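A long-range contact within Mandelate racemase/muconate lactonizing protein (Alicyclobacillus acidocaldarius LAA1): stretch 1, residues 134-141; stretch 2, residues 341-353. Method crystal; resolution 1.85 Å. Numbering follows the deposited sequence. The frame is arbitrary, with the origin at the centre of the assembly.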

# COMPACT_ATOMS: atom_id res chain seq x y z
N GLY A 134 25.62 2.60 18.25
CA GLY A 134 26.72 2.43 19.20
C GLY A 134 27.29 1.04 19.21
O GLY A 134 28.51 0.88 19.19
N ARG A 135 26.44 0.02 19.24
CA ARG A 135 26.93 -1.36 19.32
C ARG A 135 28.03 -1.63 18.27
O ARG A 135 27.96 -1.14 17.14
CB ARG A 135 25.76 -2.31 19.13
CG ARG A 135 24.51 -1.69 19.67
CD ARG A 135 23.23 -2.35 19.23
NE ARG A 135 22.49 -2.77 20.41
CZ ARG A 135 22.60 -3.99 20.94
NH1 ARG A 135 23.41 -4.88 20.35
NH2 ARG A 135 21.91 -4.33 22.02
N ASP A 136 29.07 -2.39 18.64
CA ASP A 136 30.17 -2.62 17.71
C ASP A 136 29.98 -3.92 16.99
O ASP A 136 30.50 -4.11 15.90
CB ASP A 136 31.52 -2.59 18.45
CG ASP A 136 32.04 -1.17 18.62
OD1 ASP A 136 32.51 -0.61 17.60
OD2 ASP A 136 31.97 -0.62 19.76
N ARG A 137 29.23 -4.82 17.62
CA ARG A 137 28.89 -6.14 17.08
C ARG A 137 27.41 -6.45 17.33
O ARG A 137 26.78 -5.84 18.22
CB ARG A 137 29.70 -7.21 17.75
CG ARG A 137 31.15 -7.03 17.53
CD ARG A 137 31.93 -8.10 18.30
NE ARG A 137 33.34 -7.97 17.97
CZ ARG A 137 34.21 -8.98 17.92
NH1 ARG A 137 33.83 -10.23 18.19
NH2 ARG A 137 35.49 -8.73 17.59
N VAL A 138 26.88 -7.39 16.54
CA VAL A 138 25.49 -7.83 16.68
C VAL A 138 25.42 -9.33 16.59
O VAL A 138 26.19 -9.96 15.84
CB VAL A 138 24.56 -7.16 15.62
CG1 VAL A 138 24.63 -5.58 15.72
CG2 VAL A 138 24.99 -7.59 14.23
N GLU A 139 24.51 -9.94 17.36
CA GLU A 139 24.35 -11.38 17.27
C GLU A 139 23.34 -11.73 16.19
O GLU A 139 22.47 -10.92 15.91
CB GLU A 139 23.79 -11.97 18.53
CG GLU A 139 24.31 -11.45 19.85
CD GLU A 139 23.61 -12.18 20.99
OE1 GLU A 139 22.40 -11.90 21.25
OE2 GLU A 139 24.25 -13.06 21.60
N VAL A 140 23.39 -12.96 15.68
CA VAL A 140 22.73 -13.35 14.43
C VAL A 140 21.85 -14.55 14.75
O VAL A 140 22.30 -15.42 15.48
CB VAL A 140 23.79 -13.74 13.35
CG1 VAL A 140 23.09 -14.29 12.12
CG2 VAL A 140 24.69 -12.56 13.00
N SER A 141 20.60 -14.58 14.26
CA SER A 141 19.69 -15.74 14.40
C SER A 141 19.63 -16.65 13.18
O SER A 141 19.88 -16.19 12.07
CB SER A 141 18.24 -15.15 14.63
OG SER A 141 17.21 -16.17 14.75
N ALA A 341 30.70 -11.64 6.68
CA ALA A 341 30.98 -12.92 7.35
C ALA A 341 30.94 -12.75 8.86
O ALA A 341 31.03 -11.65 9.35
CB ALA A 341 32.37 -13.50 6.92
N PHE A 342 30.84 -13.86 9.60
CA PHE A 342 30.98 -13.81 11.04
C PHE A 342 32.35 -13.24 11.43
O PHE A 342 33.37 -13.61 10.81
CB PHE A 342 30.88 -15.24 11.59
CG PHE A 342 29.47 -15.81 11.63
CD1 PHE A 342 28.38 -15.05 12.08
CD2 PHE A 342 29.25 -17.14 11.28
CE1 PHE A 342 27.09 -15.61 12.17
CE2 PHE A 342 27.97 -17.71 11.34
CZ PHE A 342 26.88 -16.94 11.81
N VAL A 343 32.38 -12.32 12.39
CA VAL A 343 33.64 -11.95 13.07
C VAL A 343 34.05 -12.99 14.16
O VAL A 343 35.24 -13.19 14.46
CB VAL A 343 33.59 -10.50 13.64
CG1 VAL A 343 32.48 -10.32 14.67
CG2 VAL A 343 34.93 -10.09 14.23
N GLU A 344 33.04 -13.61 14.77
CA GLU A 344 33.15 -14.78 15.67
C GLU A 344 31.89 -15.60 15.40
O GLU A 344 30.95 -15.08 14.80
CB GLU A 344 33.18 -14.37 17.17
CG GLU A 344 34.35 -13.52 17.65
CD GLU A 344 35.74 -14.19 17.55
OE1 GLU A 344 35.84 -15.42 17.30
OE2 GLU A 344 36.75 -13.46 17.73
N PRO A 345 31.85 -16.89 15.82
CA PRO A 345 30.62 -17.61 15.45
C PRO A 345 29.33 -16.92 15.97
O PRO A 345 29.29 -16.43 17.12
CB PRO A 345 30.84 -19.02 16.06
CG PRO A 345 32.38 -19.15 16.03
CD PRO A 345 32.86 -17.78 16.42
N GLY A 346 28.33 -16.78 15.09
CA GLY A 346 27.08 -16.14 15.46
C GLY A 346 27.11 -14.64 15.62
O GLY A 346 26.10 -14.03 16.04
N VAL A 347 28.23 -14.01 15.28
CA VAL A 347 28.39 -12.58 15.50
C VAL A 347 28.93 -11.87 14.27
O VAL A 347 29.80 -12.41 13.57
CB VAL A 347 29.36 -12.28 16.67
CG1 VAL A 347 29.37 -10.77 16.99
CG2 VAL A 347 29.01 -13.09 17.91
N ILE A 348 28.47 -10.65 14.01
CA ILE A 348 28.95 -9.95 12.86
C ILE A 348 29.38 -8.57 13.31
O ILE A 348 28.74 -7.96 14.19
CB ILE A 348 27.86 -9.86 11.69
CG1 ILE A 348 27.59 -11.23 11.12
CG2 ILE A 348 28.34 -8.98 10.56
CD1 ILE A 348 26.56 -11.33 9.86
N GLN A 349 30.49 -8.11 12.76
CA GLN A 349 30.98 -6.81 13.10
C GLN A 349 30.07 -5.87 12.37
O GLN A 349 29.83 -6.05 11.16
CB GLN A 349 32.42 -6.62 12.61
CG GLN A 349 33.11 -5.30 13.07
CD GLN A 349 33.66 -5.42 14.51
OE1 GLN A 349 33.78 -4.43 15.23
NE2 GLN A 349 33.98 -6.66 14.92
N VAL A 350 29.62 -4.85 13.08
CA VAL A 350 28.96 -3.71 12.49
C VAL A 350 29.87 -2.94 11.54
O VAL A 350 30.91 -2.47 11.95
CB VAL A 350 28.43 -2.80 13.62
CG1 VAL A 350 27.90 -1.45 13.10
CG2 VAL A 350 27.38 -3.53 14.42
N PRO A 351 29.45 -2.77 10.25
CA PRO A 351 30.16 -1.98 9.24
C PRO A 351 30.50 -0.54 9.68
O PRO A 351 29.62 0.25 10.11
CB PRO A 351 29.17 -1.94 8.05
CG PRO A 351 28.46 -3.30 8.15
CD PRO A 351 28.32 -3.54 9.66
N GLN A 352 31.78 -0.21 9.55
CA GLN A 352 32.24 1.13 9.89
C GLN A 352 32.48 2.00 8.67
O GLN A 352 32.97 3.11 8.79
CB GLN A 352 33.51 1.04 10.78
CG GLN A 352 33.23 0.40 12.15
CD GLN A 352 32.28 1.23 13.04
OE1 GLN A 352 32.22 2.49 12.98
NE2 GLN A 352 31.53 0.53 13.85
N CYS A 353 32.08 1.53 7.49
CA CYS A 353 32.27 2.28 6.25
C CYS A 353 31.60 3.64 6.29
O CYS A 353 30.47 3.79 6.76
CB CYS A 353 31.78 1.48 5.04
SG CYS A 353 30.06 0.80 5.29

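The most unusual feature of this contact is the reach of Arg137. Its side chain runs roughly across the direction of the second strand and reaches Val343 and Glu344, and the residue has 107 Å² covered, the largest share of any residue here. The aliphatic part starts beside Val347, with Arg137 CB 3.7 Å from Val347 CG1. The chain is m at chi1 and t at chi2 and chi3, so it stays extended. Its guanidinium then meets Val343 and Glu344. Val343 CG2 lies over one face, 3.7 Å from Arg137 NH2. Glu344 CG sits at the edge, 3.4 Å from Arg137 NH1. The charges are near each other but do not form a salt bridge: Arg137 NH1 is 4.4 Å from Glu344 OE2. Arginine suits this exposed place because its methylene groups can pack on valine while its charged end remains near solvent and an acid.

The backbone supplies the regular part of the contact. Strands 137-139 and 347-349 pair antiparallel, although at least 202 positions separate any two touching residues. Val138 and Ile348 form the hydrogen-bonded pair. Val138 N donates to Ile348 O at 3.1 Å, and Ile348 N donates to Val138 O at 3.0 Å. Arg137 faces Gln349 and Glu139 faces Val347 in the non-hydrogen-bonded pairs on either side. The ladder continues past both strands. Val350 N donates to Asp136 O at 3.0 Å. At the other end, Val140 N makes a weak bond to Gly346 O at 2.9 Å, with an angle of 126°. Three CA-H...O contacts add to the pairing; in one, Val347 CA lies 3.4 Å from Val138 O.

The two faces of the sheet differ. Arg137, Glu139, Val347 and Gln349 share one face, which is partly or fully exposed. Long polar side chains are at home there, and Val347 gives Arg137 an apolar surface to lie against. Val138 and Ile348 point to the other face, and both are buried. Val138 CG1 packs on Val350 CG2 at 3.7 Å. Val140 CG2 meets Ile348 CG1, also at 3.7 Å. Val140, Val138, Ile348 and Val350 are all buried. Their branched apolar side chains suit a buried place because they bring no polar group that would need a partner. Phe342, which is partly exposed, borders this region. The edge of its ring faces Val140, with Phe342 CE1 4.0 Å from Val140 CB.

A type II turn from Glu344 to Val347 leads into the second strand. Val347 N donates to Glu344 O at 3.0 Å, and Val343 N donates to Val347 O at 2.8 Å. Gly346 has a phi of 74°, a value that favours glycine. The turn also places Gly346 O where Val140 N can reach it. Pro345 has a phi of -57°, which its ring readily accommodates, and it stays clear of the first stretch. Together the two stretches bury 624 Å², counting both sides.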